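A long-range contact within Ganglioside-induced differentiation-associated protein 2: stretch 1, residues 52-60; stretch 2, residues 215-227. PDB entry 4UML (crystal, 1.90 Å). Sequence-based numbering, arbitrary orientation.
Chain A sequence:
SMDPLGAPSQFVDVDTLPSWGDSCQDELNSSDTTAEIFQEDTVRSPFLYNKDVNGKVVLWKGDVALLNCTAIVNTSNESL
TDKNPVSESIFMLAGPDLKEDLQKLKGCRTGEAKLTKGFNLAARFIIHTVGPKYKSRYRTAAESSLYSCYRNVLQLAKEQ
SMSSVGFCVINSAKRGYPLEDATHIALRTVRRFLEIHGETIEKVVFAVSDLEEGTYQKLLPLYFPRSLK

Stretch 1, residues 52-60: DVNGKVVLW
Stretch 2 215-227: TYQKLLPLYFPRS

The apolar centre of the contact is built from Val 57 and Leu 59 of one β-strand and Tyr 216, Leu 220 and Phe 224 of a helix and the turn that ends it. The strand, residues 57-60, runs nearly antiparallel to helix 215-223: their N-to-C directions differ by 165° and their axes approach to 10.2 Å, a spacing that leaves room for side chains between the two backbones. Register follows from the closest CA pairs, Leu 59 CA to Tyr 216 CA at 7.9 Å and Asn 54 CA to Phe 224 CA at 6.2 Å.

Strand alternation selects the participants. With extended phi/psi (-96/135 at Val 57, -131/130 at Val 58, -104/125 at Leu 59), Val 57 and Leu 59 point toward the helix and Val 58 points away. Leu 59 (chi1 t, chi2 p) spreads over one helical turn: its CD1 lies 3.8 Å from Tyr 216 CB, its CD2 3.7 Å from both Leu 220 CD1 and Gln 217 CG. It loses 85 Å² of the 411 Å² buried in total. Tyr 216 (chi1 m at -85°, chi2 78°) starts toward the strand and its end leads away; CB makes the closest contact, with Leu 59 CD1 also 4.2 Å from Tyr 216 CG. Leu 220 (chi1 m at -87°, chi2 t) also reaches Val 57, CD2 to CG1 at 4.1 Å.

Helix 215-223 is kinked where the N of Thr 215, Pro 221 and Leu 222 makes no bond to the turn before; Pro 221 has no amide hydrogen, and Leu 222 N bonds instead to Leu 219 O at 3.0 Å. Its last turn is tied by Phe 224 N to Leu 220 O at 2.7 Å, and Phe 224 then leaves helical conformation at phi/psi -135/64. Its side chain (chi1 m, chi2 -88°) points toward stretch 1. Val 57 (chi1 t) sets CG2 3.9 Å from the Phe 224 ring centroid, 26° off the normal, a CH-pi contact over one face; the same CG2 is 3.5 Å from Phe 224 CE1. At the ring edge, Val 53 CG1 (chi1 t) also lies 3.5 Å from Phe 224 CE1.

Val 53 and Asn 54 are helical, ahead of the strand, with phi/psi -65/-42 and -62/-31; Lys 56 N bonds to Val 53 O at 3.1 Å. Asn 54 (chi1 m, chi2 8°) begins the polar edge. Its OD1 sits 3.6 Å from Phe 224 CB, while its ND2 donates to Pro 225 O at 3.1 Å with an N-H...O angle of 168°, a nearly linear hydrogen bond. One water bridges the same two residues, donating to Asn 54 OD1 at 2.6 Å and to Pro 225 O at 3.0 Å. Beyond it, Arg 226 adds a peripheral contact, its CA 3.8 Å from Asn 54 ND2.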

# COMPACT_ATOMS: atom_id res chain seq x y z
N ASP A 52 -3.81 10.25 -17.28
CA ASP A 52 -4.92 9.78 -16.49
C ASP A 52 -4.42 8.93 -15.30
O ASP A 52 -4.84 9.12 -14.17
CB ASP A 52 -5.84 8.96 -17.41
CG ASP A 52 -6.98 8.31 -16.68
OD1 ASP A 52 -7.96 9.01 -16.34
OD2 ASP A 52 -6.90 7.08 -16.45
N VAL A 53 -3.51 8.00 -15.57
CA VAL A 53 -2.90 7.15 -14.53
C VAL A 53 -2.07 7.99 -13.55
O VAL A 53 -2.15 7.79 -12.32
CB VAL A 53 -2.08 6.02 -15.19
CG1 VAL A 53 -1.22 5.28 -14.18
CG2 VAL A 53 -3.02 5.05 -15.87
N ASN A 54 -1.30 8.95 -14.06
CA ASN A 54 -0.48 9.79 -13.22
C ASN A 54 -1.24 10.62 -12.23
O ASN A 54 -0.68 10.99 -11.19
CB ASN A 54 0.34 10.78 -14.06
CG ASN A 54 1.49 10.12 -14.79
OD1 ASN A 54 1.64 8.88 -14.82
ND2 ASN A 54 2.33 10.95 -15.38
N GLY A 55 -2.46 11.00 -12.61
CA GLY A 55 -3.33 11.81 -11.77
C GLY A 55 -3.89 11.05 -10.57
O GLY A 55 -4.32 11.66 -9.60
N LYS A 56 -3.82 9.72 -10.63
CA LYS A 56 -4.29 8.85 -9.55
C LYS A 56 -3.23 8.48 -8.52
O LYS A 56 -3.56 7.99 -7.45
CB LYS A 56 -4.84 7.59 -10.16
CG LYS A 56 -5.97 7.91 -11.12
CD LYS A 56 -6.48 6.68 -11.83
CE LYS A 56 -7.71 7.04 -12.64
NZ LYS A 56 -8.52 5.84 -12.94
N VAL A 57 -1.97 8.73 -8.83
CA VAL A 57 -0.89 8.34 -7.96
C VAL A 57 -0.48 9.51 -7.08
O VAL A 57 -0.34 10.64 -7.57
CB VAL A 57 0.34 7.91 -8.78
CG1 VAL A 57 1.55 7.74 -7.88
CG2 VAL A 57 0.02 6.64 -9.51
N VAL A 58 -0.29 9.23 -5.80
CA VAL A 58 0.14 10.19 -4.83
C VAL A 58 1.31 9.61 -4.00
O VAL A 58 1.22 8.49 -3.46
CB VAL A 58 -1.01 10.55 -3.87
CG1 VAL A 58 -0.55 11.55 -2.84
CG2 VAL A 58 -2.25 11.03 -4.62
N LEU A 59 2.39 10.37 -3.88
CA LEU A 59 3.45 10.05 -2.94
C LEU A 59 3.37 10.98 -1.74
O LEU A 59 3.39 12.20 -1.89
CB LEU A 59 4.82 10.21 -3.60
CG LEU A 59 6.04 9.95 -2.69
CD1 LEU A 59 6.08 8.53 -2.21
CD2 LEU A 59 7.33 10.25 -3.44
N TRP A 60 3.29 10.41 -0.54
CA TRP A 60 3.06 11.22 0.64
C TRP A 60 3.91 10.73 1.75
O TRP A 60 3.81 9.55 2.13
CB TRP A 60 1.60 11.13 1.06
CG TRP A 60 1.29 11.84 2.31
CD1 TRP A 60 1.36 13.21 2.51
CD2 TRP A 60 0.84 11.27 3.54
NE1 TRP A 60 0.98 13.50 3.80
CE2 TRP A 60 0.64 12.34 4.45
CE3 TRP A 60 0.57 9.96 3.97
CZ2 TRP A 60 0.21 12.13 5.76
CZ3 TRP A 60 0.13 9.75 5.25
CH2 TRP A 60 -0.06 10.84 6.14
N THR A 215 13.90 6.65 -2.49
CA THR A 215 13.80 5.53 -3.44
C THR A 215 12.53 5.63 -4.26
O THR A 215 12.56 5.42 -5.47
CB THR A 215 13.87 4.19 -2.70
OG1 THR A 215 15.12 4.11 -2.02
CG2 THR A 215 13.73 2.98 -3.64
N TYR A 216 11.42 5.97 -3.61
CA TYR A 216 10.17 6.20 -4.36
C TYR A 216 10.30 7.37 -5.33
O TYR A 216 9.85 7.28 -6.49
CB TYR A 216 8.99 6.42 -3.41
CG TYR A 216 8.36 5.11 -2.96
CD1 TYR A 216 8.95 4.36 -1.99
CD2 TYR A 216 7.18 4.64 -3.53
CE1 TYR A 216 8.40 3.16 -1.58
CE2 TYR A 216 6.63 3.44 -3.13
CZ TYR A 216 7.24 2.71 -2.13
OH TYR A 216 6.74 1.49 -1.71
N GLN A 217 10.94 8.44 -4.89
CA GLN A 217 11.15 9.62 -5.76
C GLN A 217 12.01 9.23 -6.95
O GLN A 217 11.69 9.56 -8.10
CB GLN A 217 11.80 10.76 -4.97
CG GLN A 217 10.90 11.28 -3.86
CD GLN A 217 11.57 12.28 -2.94
OE1 GLN A 217 12.74 12.18 -2.61
NE2 GLN A 217 10.79 13.24 -2.48
N LYS A 218 13.07 8.46 -6.67
CA LYS A 218 13.93 7.90 -7.70
C LYS A 218 13.19 7.06 -8.75
O LYS A 218 13.41 7.21 -9.94
CB LYS A 218 15.01 7.04 -7.05
CG LYS A 218 16.11 6.66 -8.02
CD LYS A 218 17.06 5.64 -7.43
CE LYS A 218 17.73 4.88 -8.55
NZ LYS A 218 18.90 4.13 -8.04
N LEU A 219 12.30 6.17 -8.31
CA LEU A 219 11.68 5.21 -9.22
C LEU A 219 10.34 5.60 -9.85
O LEU A 219 9.95 5.05 -10.88
CB LEU A 219 11.52 3.86 -8.50
CG LEU A 219 12.79 3.20 -7.92
CD1 LEU A 219 12.55 1.75 -7.50
CD2 LEU A 219 13.97 3.26 -8.87
N LEU A 220 9.60 6.52 -9.24
CA LEU A 220 8.32 6.95 -9.79
C LEU A 220 8.35 7.36 -11.27
O LEU A 220 7.50 6.92 -12.07
CB LEU A 220 7.73 8.09 -8.92
CG LEU A 220 6.89 7.59 -7.74
CD1 LEU A 220 6.61 8.73 -6.77
CD2 LEU A 220 5.59 6.95 -8.22
N PRO A 221 9.35 8.16 -11.66
CA PRO A 221 9.48 8.53 -13.07
C PRO A 221 9.60 7.36 -14.05
O PRO A 221 9.18 7.49 -15.19
CB PRO A 221 10.77 9.37 -13.10
CG PRO A 221 10.95 9.86 -11.71
CD PRO A 221 10.41 8.76 -10.83
N LEU A 222 10.14 6.22 -13.62
CA LEU A 222 10.30 5.05 -14.49
C LEU A 222 8.98 4.32 -14.78
O LEU A 222 8.74 3.84 -15.90
CB LEU A 222 11.35 4.12 -13.85
CG LEU A 222 11.64 2.68 -14.26
CD1 LEU A 222 12.08 2.53 -15.71
CD2 LEU A 222 12.72 2.13 -13.32
N TYR A 223 8.11 4.25 -13.77
CA TYR A 223 6.81 3.61 -13.92
C TYR A 223 5.70 4.58 -14.28
O TYR A 223 4.71 4.18 -14.86
CB TYR A 223 6.46 2.81 -12.65
CG TYR A 223 7.50 1.75 -12.47
CD1 TYR A 223 7.48 0.63 -13.26
CD2 TYR A 223 8.56 1.93 -11.59
CE1 TYR A 223 8.45 -0.32 -13.15
CE2 TYR A 223 9.54 0.96 -11.48
CZ TYR A 223 9.47 -0.15 -12.27
OH TYR A 223 10.44 -1.11 -12.19
N PHE A 224 5.91 5.87 -13.98
CA PHE A 224 4.90 6.89 -14.24
C PHE A 224 5.58 8.12 -14.89
O PHE A 224 5.63 9.19 -14.28
CB PHE A 224 4.18 7.26 -12.93
CG PHE A 224 3.44 6.10 -12.28
CD1 PHE A 224 2.13 5.80 -12.63
CD2 PHE A 224 4.07 5.31 -11.33
CE1 PHE A 224 1.46 4.73 -12.04
CE2 PHE A 224 3.39 4.24 -10.74
CZ PHE A 224 2.09 3.96 -11.09
N PRO A 225 6.13 7.94 -16.10
CA PRO A 225 6.76 9.08 -16.79
C PRO A 225 5.80 10.28 -16.92
O PRO A 225 4.63 10.10 -17.26
CB PRO A 225 7.12 8.52 -18.17
CG PRO A 225 6.26 7.32 -18.36
CD PRO A 225 6.06 6.75 -16.98
N ARG A 226 6.30 11.48 -16.65
CA ARG A 226 5.48 12.71 -16.66
C ARG A 226 5.41 13.44 -18.02
O ARG A 226 4.35 13.96 -18.39
CB ARG A 226 6.01 13.69 -15.61
CG ARG A 226 5.88 13.23 -14.17
CD ARG A 226 7.07 13.70 -13.38
NE ARG A 226 6.71 14.20 -12.06
CZ ARG A 226 7.57 14.82 -11.24
NH1 ARG A 226 8.83 15.00 -11.61
NH2 ARG A 226 7.16 15.25 -10.05
N SER A 227 6.53 13.53 -18.73
CA SER A 227 6.60 14.19 -20.05
C SER A 227 6.13 13.22 -21.15
O SER A 227 5.95 12.03 -20.89
CB SER A 227 8.04 14.63 -20.34
O HOH W 1 2.65 7.92 -17.07